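Local coordinates for protein hydrolase, alpha/beta hydrolase FOLD family (Staphylococcus aureus, PDB 2XMZ) that probably catalyses formation of 2-succinyl-6-hydroxy-2,4-cyclohexadiene-1-carboxylate in menaquinone biosynthesis, as a lyase built on the alpha/beta hydrolase fold, at residues His53-Trp64 with His182-Tyr191. Numbering follows the deposited sequence.
Sequences HGEDQSSMDETW and HKMAKALRDY
His-182 meets Met-60 where helix 181-191 of this alpha/beta hydrolase fold packs on the loop between strand 44-48 and helix 66-77: Met-60 CE lies 3.4 Å from His-182 CD2, near the plane of the imidazole and so at its edge. The next residue, Lys-183, runs out extended beyond CG; its CG packs against Met-60 SD, while NZ reaches the loop through a water, 2.8 Å from NZ, that also lies within hydrogen-bonding distance of Asp-56 OD2 and Ser-58 O. Met-184 starts away from the loop, but its chain bends at chi2 and chi3 so that CE sits over one face of His-53, 3.3 Å from the ring centroid and 6° off the normal, a CH-pi contact. That imidazole is fixed at both nitrogens, ND1 by Pro-51 O and NE2 by Leu-26 N.

Lys-186 carries the middle of the interface. With CG anti to the backbone N (chi1 -176°), its chain crosses the Trp-64 indole at about a right angle; CE stands 3.4 Å from the five-membered ring centroid, and NZ continues above that face in a cation-pi contact. The indole is further held by NE1, which donates to Ser-59 O. Ala-187 CB touches the edge of the His-53 ring, 3.6 Å from CE1. Asp-190 then ties lysine and loop together: its OD2 takes the Lys-186 salt bridge on the syn lone pair and accepts the N-H of Trp-64 at 2.7 Å from the anti side, tilted 33° out of the carboxylate plane. Tyr-191, whose OH bonds to Pro-51 O, sets its CD2 3.1 Å from Trp-64 O, a buried carbonyl without a polar partner.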
loop_
_atom_site.group_PDB
_atom_site.type_symbol
_atom_site.label_atom_id
_atom_site.label_comp_id
_atom_site.label_asym_id
_atom_site.label_seq_id
_atom_site.Cartn_x
_atom_site.Cartn_y
_atom_site.Cartn_z
ATOM N N HIS A 53 -5.018 6.918 8.953
ATOM C CA HIS A 53 -5.607 7.201 7.643
ATOM C C HIS A 53 -7.096 6.891 7.533
ATOM O O HIS A 53 -7.585 5.871 8.067
ATOM C CB HIS A 53 -4.869 6.435 6.546
ATOM C CG HIS A 53 -3.456 6.894 6.342
ATOM N ND1 HIS A 53 -2.471 6.711 7.288
ATOM C CD2 HIS A 53 -2.881 7.576 5.327
ATOM C CE1 HIS A 53 -1.339 7.238 6.852
ATOM N NE2 HIS A 53 -1.561 7.766 5.662
ATOM N N GLY A 54 -7.796 7.747 6.775
ATOM C CA GLY A 54 -9.217 7.566 6.520
ATOM C C GLY A 54 -10.005 7.363 7.793
ATOM O O GLY A 54 -10.001 8.217 8.682
ATOM N N GLU A 55 -10.675 6.217 7.881
ATOM C CA GLU A 55 -11.588 5.976 8.990
ATOM C C GLU A 55 -10.926 5.276 10.172
ATOM O O GLU A 55 -11.596 4.887 11.111
ATOM C CB GLU A 55 -12.838 5.245 8.485
ATOM C CG GLU A 55 -13.752 6.166 7.639
ATOM C CD GLU A 55 -15.059 5.504 7.213
ATOM O OE1 GLU A 55 -15.618 5.917 6.183
ATOM O OE2 GLU A 55 -15.528 4.571 7.898
ATOM N N ASP A 56 -9.598 5.135 10.123
ATOM C CA ASP A 56 -8.865 4.523 11.217
ATOM C C ASP A 56 -9.071 5.275 12.522
ATOM O O ASP A 56 -9.135 6.510 12.544
ATOM C CB ASP A 56 -7.369 4.460 10.913
ATOM C CG ASP A 56 -6.563 4.073 12.128
ATOM O OD1 ASP A 56 -6.495 2.850 12.418
ATOM O OD2 ASP A 56 -6.058 4.998 12.818
ATOM N N GLN A 57 -9.175 4.520 13.612
ATOM C CA GLN A 57 -9.285 5.111 14.932
ATOM C C GLN A 57 -8.242 4.579 15.925
ATOM O O GLN A 57 -8.514 4.464 17.114
ATOM C CB GLN A 57 -10.723 4.979 15.495
ATOM C CG GLN A 57 -11.825 5.699 14.696
ATOM C CD GLN A 57 -13.241 5.270 15.084
ATOM O OE1 GLN A 57 -13.509 4.088 15.322
ATOM N NE2 GLN A 57 -14.152 6.228 15.127
ATOM N N SER A 58 -7.064 4.249 15.420
ATOM C CA SER A 58 -5.905 3.939 16.252
ATOM C C SER A 58 -5.599 5.097 17.239
ATOM O O SER A 58 -5.647 6.285 16.867
ATOM C CB SER A 58 -4.699 3.649 15.373
ATOM O OG SER A 58 -4.887 2.456 14.606
ATOM N N SER A 59 -5.314 4.744 18.491
ATOM C CA SER A 59 -5.049 5.735 19.527
ATOM C C SER A 59 -3.804 6.543 19.198
ATOM O O SER A 59 -2.762 5.968 18.896
ATOM C CB SER A 59 -4.832 5.092 20.888
ATOM O OG SER A 59 -4.361 6.098 21.798
ATOM N N MET A 60 -3.908 7.870 19.321
ATOM C CA MET A 60 -2.752 8.752 19.182
ATOM C C MET A 60 -1.678 8.456 20.212
ATOM O O MET A 60 -0.555 8.935 20.084
ATOM C CB MET A 60 -3.140 10.224 19.345
ATOM C CG MET A 60 -4.032 10.804 18.265
ATOM S SD MET A 60 -3.408 10.318 16.666
ATOM C CE MET A 60 -1.965 11.359 16.511
ATOM N N ASP A 61 -2.036 7.691 21.238
ATOM C CA ASP A 61 -1.152 7.477 22.367
ATOM C C ASP A 61 -0.525 6.073 22.348
ATOM O O ASP A 61 0.085 5.629 23.309
ATOM C CB ASP A 61 -1.867 7.842 23.683
ATOM C CG ASP A 61 -2.310 9.319 23.716
ATOM O OD1 ASP A 61 -1.584 10.195 23.175
ATOM O OD2 ASP A 61 -3.377 9.627 24.290
ATOM N N GLU A 62 -0.654 5.401 21.212
ATOM C CA GLU A 62 0.097 4.179 20.959
ATOM C C GLU A 62 1.033 4.395 19.787
ATOM O O GLU A 62 0.734 5.176 18.881
ATOM C CB GLU A 62 -0.842 3.024 20.668
ATOM C CG GLU A 62 -1.847 2.819 21.780
ATOM C CD GLU A 62 -2.313 1.395 21.883
ATOM O OE1 GLU A 62 -1.608 0.502 21.352
ATOM O OE2 GLU A 62 -3.378 1.178 22.507
ATOM N N THR A 63 2.160 3.692 19.808
ATOM C CA THR A 63 3.102 3.764 18.723
ATOM C C THR A 63 2.618 2.924 17.525
ATOM O O THR A 63 2.428 1.696 17.618
ATOM C CB THR A 63 4.499 3.313 19.162
ATOM O OG1 THR A 63 4.946 4.115 20.262
ATOM C CG2 THR A 63 5.497 3.427 17.992
ATOM N N TRP A 64 2.446 3.582 16.385
ATOM C CA TRP A 64 1.966 2.883 15.222
ATOM C C TRP A 64 3.117 2.251 14.450
ATOM O O TRP A 64 3.253 2.471 13.267
ATOM C CB TRP A 64 1.183 3.828 14.315
ATOM C CG TRP A 64 0.005 4.492 14.993
ATOM C CD1 TRP A 64 -0.629 4.104 16.154
ATOM C CD2 TRP A 64 -0.681 5.625 14.521
ATOM N NE1 TRP A 64 -1.669 4.965 16.431
ATOM C CE2 TRP A 64 -1.723 5.903 15.435
ATOM C CE3 TRP A 64 -0.502 6.470 13.417
ATOM C CZ2 TRP A 64 -2.588 6.976 15.270
ATOM C CZ3 TRP A 64 -1.376 7.538 13.254
ATOM C CH2 TRP A 64 -2.399 7.774 14.168
ATOM N N HIS A 182 -2.235 15.963 11.859
ATOM C CA HIS A 182 -1.608 15.407 13.063
ATOM C C HIS A 182 -1.444 13.880 12.971
ATOM O O HIS A 182 -0.401 13.321 13.377
ATOM C CB HIS A 182 -2.325 15.885 14.355
ATOM C CG HIS A 182 -3.586 15.134 14.669
ATOM N ND1 HIS A 182 -4.809 15.462 14.120
ATOM C CD2 HIS A 182 -3.811 14.066 15.472
ATOM C CE1 HIS A 182 -5.735 14.626 14.572
ATOM N NE2 HIS A 182 -5.155 13.771 15.396
ATOM N N LYS A 183 -2.445 13.201 12.397
ATOM C CA LYS A 183 -2.338 11.773 12.171
ATOM C C LYS A 183 -1.333 11.432 11.082
ATOM O O LYS A 183 -0.614 10.455 11.219
ATOM C CB LYS A 183 -3.700 11.128 11.862
ATOM C CG LYS A 183 -4.636 11.200 13.035
ATOM C CD LYS A 183 -5.932 10.432 12.814
ATOM C CE LYS A 183 -6.830 10.557 14.053
ATOM N NZ LYS A 183 -8.005 9.658 13.943
ATOM N N MET A 184 -1.281 12.236 10.010
ATOM C CA MET A 184 -0.291 12.021 8.965
ATOM C C MET A 184 1.111 12.141 9.555
ATOM O O MET A 184 1.980 11.347 9.238
ATOM C CB MET A 184 -0.508 12.999 7.794
ATOM C CG MET A 184 -1.862 12.799 7.079
ATOM S SD MET A 184 -1.960 11.122 6.326
ATOM C CE MET A 184 -2.854 10.215 7.593
ATOM N N ALA A 185 1.305 13.119 10.434
ATOM C CA ALA A 185 2.587 13.306 11.116
ATOM C C ALA A 185 2.965 12.069 11.941
ATOM O O ALA A 185 4.099 11.594 11.866
ATOM C CB ALA A 185 2.542 14.563 12.008
ATOM N N LYS A 186 2.004 11.526 12.695
ATOM C CA LYS A 186 2.274 10.385 13.516
ATOM C C LYS A 186 2.578 9.187 12.628
ATOM O O LYS A 186 3.507 8.458 12.913
ATOM C CB LYS A 186 1.150 10.117 14.525
ATOM C CG LYS A 186 1.463 8.955 15.481
ATOM C CD LYS A 186 0.372 8.769 16.516
ATOM C CE LYS A 186 0.574 7.484 17.345
ATOM N NZ LYS A 186 1.885 7.481 18.056
ATOM N N ALA A 187 1.808 8.994 11.545
ATOM C CA ALA A 187 2.104 7.914 10.587
ATOM C C ALA A 187 3.553 7.981 10.101
ATOM O O ALA A 187 4.262 6.963 10.099
ATOM C CB ALA A 187 1.121 7.939 9.390
ATOM N N LEU A 188 3.991 9.160 9.690
ATOM C CA LEU A 188 5.397 9.351 9.271
ATOM C C LEU A 188 6.404 9.001 10.362
ATOM O O LEU A 188 7.346 8.243 10.116
ATOM C CB LEU A 188 5.642 10.779 8.773
ATOM C CG LEU A 188 4.979 11.141 7.434
ATOM C CD1 LEU A 188 5.116 12.638 7.164
ATOM C CD2 LEU A 188 5.523 10.296 6.268
ATOM N N ARG A 189 6.212 9.552 11.565
ATOM C CA ARG A 189 7.157 9.286 12.659
ATOM C C ARG A 189 7.193 7.816 13.090
ATOM O O ARG A 189 8.258 7.307 13.417
ATOM C CB ARG A 189 6.917 10.211 13.868
ATOM C CG ARG A 189 6.880 11.723 13.517
ATOM C CD ARG A 189 7.088 12.653 14.710
ATOM N NE ARG A 189 6.324 13.904 14.590
ATOM C CZ ARG A 189 6.808 15.096 14.213
ATOM N NH1 ARG A 189 8.095 15.271 13.862
ATOM N NH2 ARG A 189 5.984 16.132 14.166
ATOM N N ASP A 190 6.042 7.146 13.114
ATOM C CA ASP A 190 5.945 5.769 13.628
ATOM C C ASP A 190 6.179 4.687 12.585
ATOM O O ASP A 190 6.744 3.657 12.906
ATOM C CB ASP A 190 4.601 5.495 14.313
ATOM C CG ASP A 190 4.403 6.321 15.545
ATOM O OD1 ASP A 190 5.291 7.135 15.853
ATOM O OD2 ASP A 190 3.360 6.161 16.192
ATOM N N TYR A 191 5.731 4.885 11.355
ATOM C CA TYR A 191 5.953 3.814 10.347
ATOM C C TYR A 191 6.382 4.294 8.970
ATOM O O TYR A 191 6.248 3.574 7.960
ATOM C CB TYR A 191 4.823 2.781 10.300
ATOM C CG TYR A 191 3.459 3.239 9.826
ATOM C CD1 TYR A 191 2.997 2.870 8.559
ATOM C CD2 TYR A 191 2.608 3.972 10.651
ATOM C CE1 TYR A 191 1.735 3.199 8.119
ATOM C CE2 TYR A 191 1.310 4.333 10.216
ATOM C CZ TYR A 191 0.890 3.939 8.932
ATOM O OH TYR A 191 -0.361 4.238 8.433
HETATM O O HOH W 1 -8.754 8.416 10.923
HETATM O O HOH W 2 -6.266 7.431 14.242
HETATM O O HOH W 3 2.237 10.281 19.034
#